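Local coordinates for sortase family protein (Streptococcus agalactiae, PDB 3O0P) that probably acts as a pilus-related class C sortase, a cysteine transpeptidase that joins pilin subunits to one another during pilus assembly on the cell surface, at residues Gln33-Ser38 and Ala58-Met63; Pro83-Ser88 and Leu93-Gly98; Glu101-Pro106 and His113-Ala118; Asp138-Gln143 and Ala176-Cys181; Gln155-Thr160 and Phe164-Val169. All coordinates share one frame; numbering follows the deposited sequence. Where two conformers were deposited one is given.

Interaction 1 (Gln33-Ser38 and Ala58-Met63)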
# COMPACT_ATOMS: atom_id res chain seq x y z
N GLN A 33 -9.65 -10.63 6.62
CA GLN A 33 -9.30 -11.90 6.01
C GLN A 33 -10.41 -12.36 5.06
O GLN A 33 -10.14 -12.83 3.96
CB GLN A 33 -9.06 -12.93 7.12
CG GLN A 33 -8.75 -14.30 6.59
CD GLN A 33 -7.41 -14.28 5.87
OE1 GLN A 33 -6.45 -13.67 6.33
NE2 GLN A 33 -7.37 -14.93 4.71
N ALA A 34 -11.66 -12.31 5.52
CA ALA A 34 -12.77 -12.70 4.67
C ALA A 34 -12.83 -11.86 3.40
O ALA A 34 -13.09 -12.38 2.32
CB ALA A 34 -14.10 -12.66 5.45
N TYR A 35 -12.61 -10.55 3.53
CA TYR A 35 -12.56 -9.66 2.37
C TYR A 35 -11.46 -10.11 1.42
O TYR A 35 -11.67 -10.24 0.22
CB TYR A 35 -12.32 -8.22 2.84
CG TYR A 35 -12.11 -7.28 1.69
CD1 TYR A 35 -13.17 -6.57 1.15
CD2 TYR A 35 -10.84 -7.09 1.13
CE1 TYR A 35 -13.00 -5.71 0.08
CE2 TYR A 35 -10.66 -6.23 0.06
CZ TYR A 35 -11.75 -5.56 -0.46
OH TYR A 35 -11.56 -4.72 -1.53
N ASN A 36 -10.27 -10.40 1.94
CA ASN A 36 -9.16 -10.83 1.08
C ASN A 36 -9.47 -12.15 0.39
O ASN A 36 -9.13 -12.34 -0.77
CB ASN A 36 -7.86 -10.96 1.88
CG ASN A 36 -7.16 -9.66 2.05
OD1 ASN A 36 -7.60 -8.65 1.51
ND2 ASN A 36 -6.04 -9.67 2.77
N ASP A 37 -10.10 -13.07 1.09
CA ASP A 37 -10.43 -14.35 0.48
C ASP A 37 -11.46 -14.21 -0.63
O ASP A 37 -11.51 -15.05 -1.52
CB ASP A 37 -10.97 -15.30 1.54
CG ASP A 37 -9.91 -15.79 2.47
OD1 ASP A 37 -8.72 -15.64 2.16
OD2 ASP A 37 -10.31 -16.36 3.51
N SER A 38 -12.32 -13.20 -0.56
CA SER A 38 -13.33 -12.98 -1.60
C SER A 38 -12.93 -11.88 -2.59
O SER A 38 -13.75 -11.45 -3.39
CB SER A 38 -14.67 -12.63 -0.95
OG SER A 38 -14.59 -11.44 -0.21
N ALA A 58 -13.84 6.07 0.32
CA ALA A 58 -13.64 4.61 0.35
C ALA A 58 -14.29 3.95 1.57
O ALA A 58 -14.04 4.36 2.71
CB ALA A 58 -12.16 4.30 0.34
N GLU A 59 -15.10 2.91 1.33
CA GLU A 59 -15.82 2.19 2.40
C GLU A 59 -15.37 0.75 2.58
O GLU A 59 -15.78 0.11 3.52
CB GLU A 59 -17.33 2.16 2.08
CG GLU A 59 -18.00 3.52 1.98
CD GLU A 59 -18.20 4.17 3.32
OE1 GLU A 59 -18.19 3.45 4.34
OE2 GLU A 59 -18.38 5.41 3.35
N TYR A 60 -14.52 0.24 1.70
CA TYR A 60 -14.27 -1.20 1.64
C TYR A 60 -13.32 -1.70 2.72
O TYR A 60 -13.25 -2.90 2.96
CB TYR A 60 -13.70 -1.61 0.27
CG TYR A 60 -12.31 -1.06 0.00
CD1 TYR A 60 -11.18 -1.79 0.30
CD2 TYR A 60 -12.14 0.20 -0.54
CE1 TYR A 60 -9.92 -1.29 0.06
CE2 TYR A 60 -10.89 0.72 -0.76
CZ TYR A 60 -9.78 -0.02 -0.47
OH TYR A 60 -8.53 0.52 -0.69
N ALA A 61 -12.59 -0.80 3.37
CA ALA A 61 -11.61 -1.19 4.40
C ALA A 61 -11.95 -0.66 5.78
O ALA A 61 -11.07 -0.54 6.63
CB ALA A 61 -10.20 -0.77 3.98
N ARG A 62 -13.23 -0.36 6.04
CA ARG A 62 -13.61 0.24 7.32
C ARG A 62 -13.19 -0.64 8.50
O ARG A 62 -12.87 -0.13 9.58
CB ARG A 62 -15.13 0.43 7.41
CG ARG A 62 -15.70 1.48 6.50
CD ARG A 62 -15.12 2.87 6.72
NE ARG A 62 -15.86 3.90 5.98
CZ ARG A 62 -15.52 5.18 5.93
NH1 ARG A 62 -14.45 5.61 6.57
NH2 ARG A 62 -16.26 6.04 5.24
N MET A 63 -13.19 -1.95 8.33
CA MET A 63 -12.81 -2.83 9.44
C MET A 63 -11.38 -2.58 9.91
O MET A 63 -11.05 -2.85 11.07
CB MET A 63 -13.01 -4.32 9.11
CG MET A 63 -11.93 -4.96 8.26
SD MET A 63 -11.76 -4.37 6.48
CE MET A 63 -13.12 -5.33 5.75

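Interaction 2 (Pro83-Ser88 and Leu93-Gly98)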
# COMPACT_ATOMS: atom_id res chain seq x y z
N PRO A 83 0.96 7.86 6.80
CA PRO A 83 -0.33 7.19 6.97
C PRO A 83 -0.82 6.56 5.67
O PRO A 83 -0.57 7.10 4.59
CB PRO A 83 -1.27 8.34 7.38
CG PRO A 83 -0.63 9.58 6.79
CD PRO A 83 0.85 9.34 6.75
N ILE A 84 -1.48 5.42 5.80
CA ILE A 84 -2.16 4.77 4.69
C ILE A 84 -3.66 4.93 4.88
O ILE A 84 -4.21 4.57 5.93
CB ILE A 84 -1.86 3.25 4.64
CG1 ILE A 84 -0.35 2.97 4.63
CG2 ILE A 84 -2.53 2.65 3.41
CD1 ILE A 84 -0.03 1.49 4.85
N PHE A 85 -4.30 5.47 3.86
CA PHE A 85 -5.75 5.63 3.82
C PHE A 85 -6.34 4.61 2.86
O PHE A 85 -5.67 4.18 1.92
CB PHE A 85 -6.13 7.03 3.35
CG PHE A 85 -5.60 8.12 4.22
CD1 PHE A 85 -6.33 8.57 5.31
CD2 PHE A 85 -4.36 8.69 3.96
CE1 PHE A 85 -5.84 9.59 6.11
CE2 PHE A 85 -3.87 9.72 4.77
CZ PHE A 85 -4.60 10.15 5.84
N ALA A 86 -7.58 4.20 3.10
CA ALA A 86 -8.27 3.36 2.15
C ALA A 86 -8.47 4.10 0.84
O ALA A 86 -8.75 5.29 0.80
CB ALA A 86 -9.60 2.91 2.70
N GLY A 87 -8.31 3.36 -0.24
CA GLY A 87 -8.50 3.89 -1.57
C GLY A 87 -7.34 4.75 -2.03
O GLY A 87 -6.33 4.93 -1.35
N SER A 88 -7.49 5.30 -3.22
CA SER A 88 -6.41 6.06 -3.83
C SER A 88 -6.97 7.31 -4.50
O SER A 88 -6.50 7.73 -5.54
CB SER A 88 -5.65 5.17 -4.83
OG SER A 88 -6.52 4.63 -5.80
N LEU A 93 -4.36 10.92 -1.82
CA LEU A 93 -2.99 11.03 -2.32
C LEU A 93 -2.38 12.40 -2.06
O LEU A 93 -1.18 12.55 -2.11
CB LEU A 93 -2.93 10.66 -3.79
CG LEU A 93 -3.42 9.23 -4.00
CD1 LEU A 93 -3.36 8.89 -5.48
CD2 LEU A 93 -2.63 8.19 -3.17
N SER A 94 -3.22 13.37 -1.75
CA SER A 94 -2.71 14.70 -1.38
C SER A 94 -2.18 14.71 0.06
O SER A 94 -1.42 15.61 0.45
CB SER A 94 -3.81 15.77 -1.54
OG SER A 94 -4.80 15.63 -0.55
N LYS A 95 -2.58 13.73 0.86
CA LYS A 95 -2.25 13.76 2.29
C LYS A 95 -1.46 12.55 2.82
O LYS A 95 -1.13 12.49 4.01
CB LYS A 95 -3.53 13.95 3.11
CG LYS A 95 -4.53 12.82 2.97
CD LYS A 95 -5.82 13.11 3.74
CE LYS A 95 -6.80 11.96 3.58
NZ LYS A 95 -7.97 12.11 4.49
N GLY A 96 -1.17 11.58 1.97
CA GLY A 96 -0.45 10.41 2.45
C GLY A 96 -0.46 9.32 1.41
O GLY A 96 -0.55 9.59 0.21
N ALA A 97 -0.34 8.09 1.89
CA ALA A 97 -0.38 6.94 1.01
C ALA A 97 -1.78 6.38 0.94
O ALA A 97 -2.57 6.54 1.87
CB ALA A 97 0.59 5.87 1.47
N GLY A 98 -2.07 5.72 -0.18
CA GLY A 98 -3.34 5.04 -0.37
C GLY A 98 -3.12 3.56 -0.58
O GLY A 98 -2.03 3.09 -0.89

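Interaction 3 (Glu101-Pro106 and His113-Ala118)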
# COMPACT_ATOMS: atom_id res chain seq x y z
N GLU A 101 -7.48 -0.30 -4.29
CA GLU A 101 -8.64 -1.16 -4.17
C GLU A 101 -8.58 -2.18 -5.31
O GLU A 101 -8.25 -1.87 -6.44
CB GLU A 101 -9.93 -0.34 -4.21
CG GLU A 101 -11.16 -1.14 -3.82
CD GLU A 101 -12.44 -0.34 -3.87
OE1 GLU A 101 -12.40 0.85 -4.24
OE2 GLU A 101 -13.49 -0.91 -3.51
N GLY A 102 -8.90 -3.42 -4.98
CA GLY A 102 -8.69 -4.52 -5.88
C GLY A 102 -7.49 -5.38 -5.56
O GLY A 102 -7.31 -6.45 -6.17
N THR A 103 -6.66 -4.91 -4.62
CA THR A 103 -5.52 -5.67 -4.11
C THR A 103 -5.79 -6.07 -2.66
O THR A 103 -6.69 -5.53 -1.99
CB THR A 103 -4.19 -4.90 -4.23
OG1 THR A 103 -4.09 -3.86 -3.24
CG2 THR A 103 -4.05 -4.33 -5.66
N SER A 104 -5.04 -7.04 -2.18
CA SER A 104 -5.27 -7.54 -0.84
C SER A 104 -5.11 -6.41 0.17
O SER A 104 -4.25 -5.53 0.01
CB SER A 104 -4.25 -8.60 -0.49
OG SER A 104 -4.17 -9.62 -1.47
N LEU A 105 -5.92 -6.43 1.21
CA LEU A 105 -5.72 -5.53 2.34
C LEU A 105 -4.41 -5.88 3.01
O LEU A 105 -3.98 -7.05 2.98
CB LEU A 105 -6.85 -5.71 3.33
CG LEU A 105 -8.24 -5.31 2.82
CD1 LEU A 105 -9.28 -5.65 3.85
CD2 LEU A 105 -8.31 -3.82 2.48
N PRO A 106 -3.73 -4.89 3.61
CA PRO A 106 -2.35 -5.06 4.07
C PRO A 106 -2.24 -5.75 5.43
O PRO A 106 -1.85 -5.15 6.45
CB PRO A 106 -1.81 -3.64 4.11
CG PRO A 106 -3.04 -2.82 4.39
CD PRO A 106 -4.13 -3.47 3.58
N HIS A 113 -1.36 -10.13 -1.95
CA HIS A 113 -0.51 -9.13 -2.57
C HIS A 113 -1.17 -7.78 -2.38
O HIS A 113 -2.18 -7.49 -3.04
CB HIS A 113 -0.30 -9.44 -4.04
CG HIS A 113 0.73 -8.56 -4.68
ND1 HIS A 113 1.14 -8.75 -5.98
CD2 HIS A 113 1.45 -7.52 -4.21
CE1 HIS A 113 2.07 -7.85 -6.28
NE2 HIS A 113 2.28 -7.09 -5.22
N THR A 114 -0.65 -6.99 -1.44
CA THR A 114 -1.20 -5.67 -1.16
C THR A 114 -0.40 -4.64 -1.93
O THR A 114 0.81 -4.80 -2.10
CB THR A 114 -1.13 -5.39 0.36
OG1 THR A 114 -1.91 -4.25 0.69
CG2 THR A 114 0.27 -5.17 0.87
N VAL A 115 -1.06 -3.58 -2.39
CA VAL A 115 -0.39 -2.51 -3.11
C VAL A 115 -0.68 -1.18 -2.42
O VAL A 115 -1.84 -0.82 -2.21
CB VAL A 115 -0.83 -2.48 -4.58
CG1 VAL A 115 -0.13 -1.33 -5.30
CG2 VAL A 115 -0.53 -3.79 -5.26
N ILE A 116 0.40 -0.50 -2.04
CA ILE A 116 0.35 0.80 -1.37
C ILE A 116 0.95 1.82 -2.33
O ILE A 116 2.00 1.57 -2.92
CB ILE A 116 1.17 0.76 -0.07
CG1 ILE A 116 0.67 -0.38 0.83
CG2 ILE A 116 1.11 2.08 0.67
CD1 ILE A 116 -0.83 -0.33 1.17
N THR A 117 0.31 2.98 -2.46
CA THR A 117 0.70 3.93 -3.47
C THR A 117 0.79 5.35 -2.91
O THR A 117 0.05 5.72 -2.00
CB THR A 117 -0.25 3.82 -4.69
OG1 THR A 117 0.27 4.56 -5.79
CG2 THR A 117 -1.67 4.31 -4.39
N ALA A 118 1.70 6.14 -3.46
CA ALA A 118 1.76 7.56 -3.14
C ALA A 118 2.43 8.28 -4.29
O ALA A 118 3.16 7.69 -5.07
CB ALA A 118 2.50 7.80 -1.82

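Interaction 4 (Asp138-Gln143 and Ala176-Cys181)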
# COMPACT_ATOMS: atom_id res chain seq x y z
N ASP A 138 16.50 -3.95 0.04
CA ASP A 138 15.98 -2.93 0.93
C ASP A 138 14.65 -3.39 1.51
O ASP A 138 14.01 -4.29 0.99
CB ASP A 138 15.78 -1.60 0.20
CG ASP A 138 17.08 -0.96 -0.20
OD1 ASP A 138 18.14 -1.26 0.39
OD2 ASP A 138 17.02 -0.12 -1.10
N LYS A 139 14.23 -2.77 2.61
CA LYS A 139 13.05 -3.22 3.33
C LYS A 139 12.04 -2.11 3.53
O LYS A 139 12.34 -0.92 3.52
CB LYS A 139 13.46 -3.84 4.67
CG LYS A 139 14.37 -5.06 4.51
CD LYS A 139 15.04 -5.48 5.79
CE LYS A 139 16.06 -6.57 5.52
NZ LYS A 139 17.16 -6.11 4.63
N PHE A 140 10.79 -2.51 3.70
CA PHE A 140 9.74 -1.59 4.08
C PHE A 140 8.77 -2.32 4.97
O PHE A 140 8.74 -3.54 5.02
CB PHE A 140 9.07 -0.93 2.88
CG PHE A 140 8.40 -1.88 1.90
CD1 PHE A 140 7.07 -2.23 2.04
CD2 PHE A 140 9.10 -2.37 0.80
CE1 PHE A 140 6.46 -3.04 1.12
CE2 PHE A 140 8.46 -3.18 -0.12
CZ PHE A 140 7.14 -3.51 0.04
N TYR A 141 8.01 -1.53 5.71
CA TYR A 141 7.20 -2.04 6.80
C TYR A 141 5.79 -1.45 6.73
O TYR A 141 5.64 -0.27 6.49
CB TYR A 141 7.88 -1.64 8.13
CG TYR A 141 9.34 -2.01 8.15
CD1 TYR A 141 9.76 -3.23 8.65
CD2 TYR A 141 10.31 -1.15 7.62
CE1 TYR A 141 11.09 -3.59 8.65
CE2 TYR A 141 11.66 -1.52 7.60
CZ TYR A 141 12.03 -2.73 8.12
OH TYR A 141 13.35 -3.10 8.13
N ILE A 142 4.78 -2.28 7.00
CA ILE A 142 3.41 -1.80 7.09
C ILE A 142 2.90 -2.13 8.48
O ILE A 142 2.94 -3.29 8.90
CB ILE A 142 2.50 -2.46 6.02
CG1 ILE A 142 2.97 -2.06 4.63
CG2 ILE A 142 1.05 -2.04 6.22
CD1 ILE A 142 2.39 -2.91 3.53
N GLN A 143 2.43 -1.11 9.19
CA GLN A 143 1.77 -1.33 10.46
C GLN A 143 0.28 -1.23 10.25
O GLN A 143 -0.22 -0.28 9.67
CB GLN A 143 2.23 -0.31 11.49
CG GLN A 143 1.62 -0.55 12.85
CD GLN A 143 2.06 0.47 13.89
OE1 GLN A 143 2.98 1.27 13.66
NE2 GLN A 143 1.38 0.46 15.03
N ALA A 176 4.08 -7.45 -1.20
CA ALA A 176 3.59 -6.08 -1.13
C ALA A 176 4.32 -5.29 -2.19
O ALA A 176 5.52 -5.43 -2.34
CB ALA A 176 3.86 -5.48 0.25
N THR A 177 3.60 -4.43 -2.90
CA THR A 177 4.21 -3.56 -3.88
C THR A 177 3.93 -2.11 -3.53
O THR A 177 2.81 -1.75 -3.17
CB THR A 177 3.69 -3.87 -5.29
OG1 THR A 177 4.14 -5.17 -5.66
CG2 THR A 177 4.19 -2.89 -6.32
N LEU A 178 4.98 -1.30 -3.63
CA LEU A 178 4.89 0.15 -3.55
C LEU A 178 4.85 0.71 -4.96
O LEU A 178 5.69 0.39 -5.79
CB LEU A 178 6.08 0.72 -2.78
CG LEU A 178 6.28 0.13 -1.37
CD1 LEU A 178 7.41 0.80 -0.68
CD2 LEU A 178 5.01 0.18 -0.53
N LEU A 179 3.81 1.50 -5.23
CA LEU A 179 3.46 1.96 -6.57
C LEU A 179 3.51 3.48 -6.66
O LEU A 179 2.96 4.17 -5.81
CB LEU A 179 2.03 1.49 -6.90
CG LEU A 179 1.36 2.04 -8.15
CD1 LEU A 179 2.06 1.54 -9.36
CD2 LEU A 179 -0.13 1.66 -8.17
N THR A 180 4.19 4.00 -7.68
CA THR A 180 4.12 5.42 -7.93
C THR A 180 4.22 5.70 -9.43
O THR A 180 4.32 4.77 -10.22
CB THR A 180 5.18 6.20 -7.13
OG1 THR A 180 4.84 7.60 -7.14
CG2 THR A 180 6.58 6.03 -7.69
N CYS A 181 4.15 6.98 -9.81
CA CYS A 181 4.31 7.40 -11.20
C CYS A 181 5.73 7.70 -11.59
O CYS A 181 6.52 8.13 -10.75
CB CYS A 181 3.55 8.68 -11.44
SG CYS A 181 1.86 8.42 -11.37

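Interaction 5 (Gln155-Thr160 and Phe164-Val169)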
# COMPACT_ATOMS: atom_id res chain seq x y z
N GLN A 155 11.97 -7.18 -6.60
CA GLN A 155 11.70 -6.92 -8.00
C GLN A 155 11.33 -5.46 -8.16
O GLN A 155 10.56 -4.94 -7.39
CB GLN A 155 10.54 -7.79 -8.47
CG GLN A 155 10.20 -7.64 -9.95
CD GLN A 155 9.08 -8.55 -10.38
OE1 GLN A 155 9.30 -9.68 -10.77
NE2 GLN A 155 7.86 -8.07 -10.29
N ILE A 156 11.90 -4.80 -9.16
CA ILE A 156 11.56 -3.43 -9.46
C ILE A 156 11.27 -3.36 -10.95
O ILE A 156 12.10 -3.75 -11.76
CB ILE A 156 12.71 -2.49 -9.10
CG1 ILE A 156 13.00 -2.63 -7.60
CG2 ILE A 156 12.35 -1.07 -9.47
CD1 ILE A 156 14.22 -1.93 -7.12
N LYS A 157 10.06 -2.93 -11.29
CA LYS A 157 9.61 -2.89 -12.67
C LYS A 157 8.96 -1.57 -12.99
O LYS A 157 8.29 -0.98 -12.15
CB LYS A 157 8.61 -4.01 -12.98
CG LYS A 157 9.22 -5.39 -12.92
CD LYS A 157 8.22 -6.48 -13.24
CE LYS A 157 8.03 -6.64 -14.73
NZ LYS A 157 7.21 -7.84 -15.05
N VAL A 158 9.13 -1.11 -14.23
CA VAL A 158 8.44 0.06 -14.75
C VAL A 158 7.51 -0.46 -15.83
O VAL A 158 7.96 -1.13 -16.76
CB VAL A 158 9.45 1.07 -15.32
CG1 VAL A 158 8.71 2.16 -16.10
CG2 VAL A 158 10.27 1.66 -14.19
N VAL A 159 6.22 -0.15 -15.70
CA VAL A 159 5.19 -0.69 -16.58
C VAL A 159 4.27 0.43 -17.09
O VAL A 159 4.25 1.56 -16.56
CB VAL A 159 4.36 -1.80 -15.85
CG1 VAL A 159 5.30 -2.90 -15.33
CG2 VAL A 159 3.52 -1.17 -14.74
N THR A 160 3.50 0.11 -18.11
CA THR A 160 2.51 1.06 -18.62
C THR A 160 1.28 1.08 -17.72
O THR A 160 1.04 0.14 -16.99
CB THR A 160 2.11 0.72 -20.07
OG1 THR A 160 1.56 -0.60 -20.12
CG2 THR A 160 3.34 0.80 -20.97
N PHE A 164 -1.65 -4.37 -15.36
CA PHE A 164 -1.84 -4.71 -13.96
C PHE A 164 -1.23 -6.05 -13.58
O PHE A 164 -1.37 -6.47 -12.44
CB PHE A 164 -3.34 -4.76 -13.63
CG PHE A 164 -4.03 -3.45 -13.79
CD1 PHE A 164 -3.75 -2.39 -12.93
CD2 PHE A 164 -4.97 -3.26 -14.79
CE1 PHE A 164 -4.39 -1.18 -13.08
CE2 PHE A 164 -5.61 -2.05 -14.94
CZ PHE A 164 -5.32 -1.01 -14.08
N SER A 165 -0.56 -6.72 -14.53
CA SER A 165 -0.08 -8.09 -14.30
C SER A 165 0.75 -8.26 -13.05
O SER A 165 0.67 -9.28 -12.39
CB SER A 165 0.76 -8.55 -15.50
OG SER A 165 -0.05 -8.77 -16.64
N ASP A 166 1.58 -7.29 -12.74
CA ASP A 166 2.52 -7.42 -11.63
C ASP A 166 1.95 -7.00 -10.30
O ASP A 166 2.66 -7.02 -9.31
CB ASP A 166 3.78 -6.62 -11.93
CG ASP A 166 4.38 -7.00 -13.25
OD1 ASP A 166 4.83 -8.17 -13.39
OD2 ASP A 166 4.38 -6.16 -14.16
N LEU A 167 0.68 -6.62 -10.31
CA LEU A 167 -0.02 -6.24 -9.07
C LEU A 167 -0.97 -7.31 -8.58
O LEU A 167 -1.53 -7.15 -7.52
CB LEU A 167 -0.84 -4.98 -9.30
CG LEU A 167 0.00 -3.79 -9.76
CD1 LEU A 167 -0.91 -2.58 -9.94
CD2 LEU A 167 1.14 -3.45 -8.77
N LEU A 168 -1.12 -8.40 -9.33
CA LEU A 168 -2.10 -9.42 -9.00
C LEU A 168 -1.56 -10.36 -7.95
O LEU A 168 -0.33 -10.46 -7.74
CB LEU A 168 -2.48 -10.20 -10.26
CG LEU A 168 -2.94 -9.37 -11.46
CD1 LEU A 168 -3.36 -10.29 -12.59
CD2 LEU A 168 -4.05 -8.38 -11.09
N VAL A 169 -2.47 -11.06 -7.28
CA VAL A 169 -2.09 -12.03 -6.30
C VAL A 169 -1.29 -13.15 -6.96
O VAL A 169 -1.65 -13.64 -8.03
CB VAL A 169 -3.34 -12.61 -5.60
CG1 VAL A 169 -3.00 -13.87 -4.78
CG2 VAL A 169 -4.00 -11.52 -4.73
O HOH W 1 5.55 -9.67 -11.32
O HOH W 2 4.60 -7.09 -16.68

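Interaction 1 (Gln33-Ser38 and Ala58-Met63)
Tyr-35, near the end of helix 22-37, reaches across to Tyr-60 and Met-63 in the loop ahead of strand 71-75. Its CG stands anti to the backbone N (chi1 173°), which sends the ring off the helix toward the loop. At the base of the side chain, CB of Tyr-35 meets the methyl CE of Met-63 at 4.2 Å; the Met-63 chain is bent at chi2 and chi3, and it also packs on Leu-31 and Ala-32 of the helix. The CD1-CE1 side of the ring comes next: CD1 of Tyr-35 lies 4.1 Å from the carbonyl O of Tyr-60, and CE1 stands 4.2 Å from Tyr-60 CB. Farther out, CZ of Tyr-35 is 3.9 Å from Tyr-60 CD1, and at the tip OH of Tyr-35 comes within 3.5 Å of the same CD1, the closest approach between the two segments. The ring planes differ by 29°, but the centroids are 6.0 Å apart, so the rings are slid past each other with little overlap. Tyr-60 directs its own hydroxyl elsewhere, to hydrogen bonds with His-99 ND1 and Gly-87 N. Leu-105 packs against the Tyr-35 ring near CD2. Within the loop, a type I turn from Glu-59 to Arg-62 is closed by a side-on salt bridge, Arg-62 NE to Glu-59 OE1 at 2.9 Å. The small interface of 142 Å² implies that helix 22-37 meets this loop through van der Waals contact of aromatic, methyl and a few polar atoms, while the polar bonds lie within each segment or lead to other parts of the fold.

Interaction 2 (Pro83-Ser88 and Leu93-Gly98)
Two backbone bonds tie Ala-97 to strand 80-85. Ala-97 N gives its proton to Pro-83 O over 2.9 Å, approaching nearly along the C=O axis (170° at the oxygen). Ala-97 O in turn accepts from Phe-85 N at 2.8 Å, with an N-H...O angle of 169°. Both polar atoms of Ala-97 are therefore used on one side, while Ile-84 between the two partners turns its own backbone bonds to Ile-70 and Gly-71. The bridges Ile-84/Ala-97 and Phe-85/Gly-98 run parallel, and Phe-85 is also backbone-bonded to His-99. CA-H...O contacts are supplementary: Ile-84 CA lies 3.4 Å from Ala-97 O, and Gly-98 CA approaches Phe-85 O similarly. The N-H of Gly-98 is satisfied across its other edge, by Thr-117.

Side chains divide between the two faces of the sheet. Ile-84 and Ala-97 share one, where both also pack on Ile-73 and Ile-116. On the other, the extended Lys-95 chain crosses the Phe-85 ring at about a right angle, CE sitting over its centre, 3.6 Å from the centroid. The NZ of Lys-95 continues to 4.2 Å from that centroid, 30° off the ring normal, an off-centre cation-pi contact. Close packing marks the glycines: Gly-98 CA is 3.1 Å from Gly-87 O. At the far end Leu-93 CD1 reaches Ser-88 O at 3.3 Å. Parallel pairing of strands 80-85 and 97-99, joined through the short helix 90-93, makes this a beta-alpha-beta crossover within the sortase beta-sheet.

Interaction 3 (Glu101-Pro106 and His113-Ala118)
A chi1 of 75° sets OG1 of Thr-103 between its backbone N and carbonyl carbon, facing the N-H of Val-115, while the -52° of Ser-104 swings OG toward the start of the strand segment. OG1 of Thr-103 accepts from Val-115 N at 3.2 Å and is also hydrogen-bonded to Leu-100 O. Ser-104 OG takes the straighter bond, from His-113 N (2.9 Å, 166° at the hydrogen). The Ser-104 backbone joins in from both ends: its N donates to His-113 O at 3.0 Å from above the carbonyl plane, and its O receives the hydroxyl of Thr-114 at 2.8 Å. Thus the irregular connection after strand 97-99 borrows side-chain oxygens to bond the edge of strand 112-117, a central strand of the sortase beta-sheet whose other edge pairs with strand 174-182. His-99 NE2 gives Ser-104 O a second partner. Van der Waals contact flanks the polar row. CG2 of Thr-103 meets Val-115 CG2 at 3.6 Å, the two side chains crossing at about a right angle, and Pro-106 lays its CB 3.5 Å from Thr-114 OG1. The imidazole of His-113 turns to other partners, NE2 to Thr-177 OG1 and ND1 to Leu-168 O.

Interaction 4 (Asp138-Gln143 and Ala176-Cys181)
Phe-140 presents one ring face to Leu-178 and part of its rim to Ala-176, and this forms the dense part of the contact. Its CG sits between the backbone N and the carbonyl carbon (chi1 60°), standing the ring out from strand 139-143 toward strand 174-182. Leu-178 comes from the opposite direction and places CD1 over the middle of the ring, 3.9 Å from the centroid and 13° off the normal, a CH-pi contact. Its second methyl, CD2, reaches Phe-140 CE1 at 3.9 Å, so both branches of the leucine cover the same ring. At the rim, CB of Ala-176 lies 3.7 Å from Phe-140 CE1, while the carbonyl O of Ala-176 stands in the ring plane, 3.5 Å from CZ, a placement consistent with the partial positive charge of the ring edge.

Packing is looser around Ile-142, whose CD1 only reaches Ala-176 CB at 4.4 Å; Ile-73 fills in beside Phe-140, Ile-142 and Leu-178. The outward side differs in character: Lys-139, Tyr-141 and Gln-143 are partly exposed and take no part in the contact, with Tyr-141 meeting the ring of Tyr-200 and lying on Ala-150. Asp-138, also partly exposed, forms a salt bridge with Lys-77.

The strand axes pass 9.6 Å apart at 99°, too far and too steeply crossed for backbone pairing, and the two segments meet by side chains alone. Near-orthogonal packing of strands across an apolar interior, within one curled sheet, fits the closed beta-barrel of the sortase fold.

Interaction 5 (Gln155-Thr160 and Phe164-Val169)
OD1 of Asp-166 is gripped by two donors: NZ of Lys-157 at 2.9 Å in a salt bridge, and a water at 2.7 Å. The ammonium of Lys-157 would be expected to favour the ionised carboxylate. The lysine nitrogen comes from above the carboxylate plane, 37° out of it. It reaches there because the Lys-157 chain, otherwise extended beyond CG, bends at chi3 (81°) and crosses the aspartate at about a right angle. That first water also accepts from Gln-155 NE2 at 3.0 Å, whereas NE2 of Gln-155 itself stays 4.3 Å from Asp-166 OD1. A second water donates to OD2 of Asp-166 and accepts from Lys-157 NZ at 3.2 Å, so the ammonium is tied to the carboxylate both directly and through solvent. Gln-155, Lys-157 and Val-159 lie at alternate positions of strand 148-159 and turn the same way, toward the loop that leads on to strand 174-182 of the sortase sheet; the two segments are separated by just three residues. The carboxylate has an apolar neighbour too, since CG1 of Val-159 lies 3.6 Å from OD2 of Asp-166. Within the loop, Leu-167 N bonds back to Phe-164 O, and Leu-167 packs on Leu-192 and Thr-177.

Interactions 2, 3 and 4 are buried, interaction 1 lies at the surface and interaction 5 is partly buried. Interactions 2 and 3 meet at strands 97-99 and 112-117, which are neighbours in the sheet; interaction 3 joins interaction 4 through strand 174-182. Interaction 2 is built chiefly on main-chain pairing, interaction 3 largely on side-chain hydroxyls, and interaction 4 on apolar packing across the interior. At the periphery, interaction 1 relies on loose aromatic contact and interaction 5 on a hydrated ion pair. Even so, interaction 1 is tied inward by Asn-36 to Leu-105, and interaction 5 by the packing of His-113 of interaction 3 against the backbone of Asp-166.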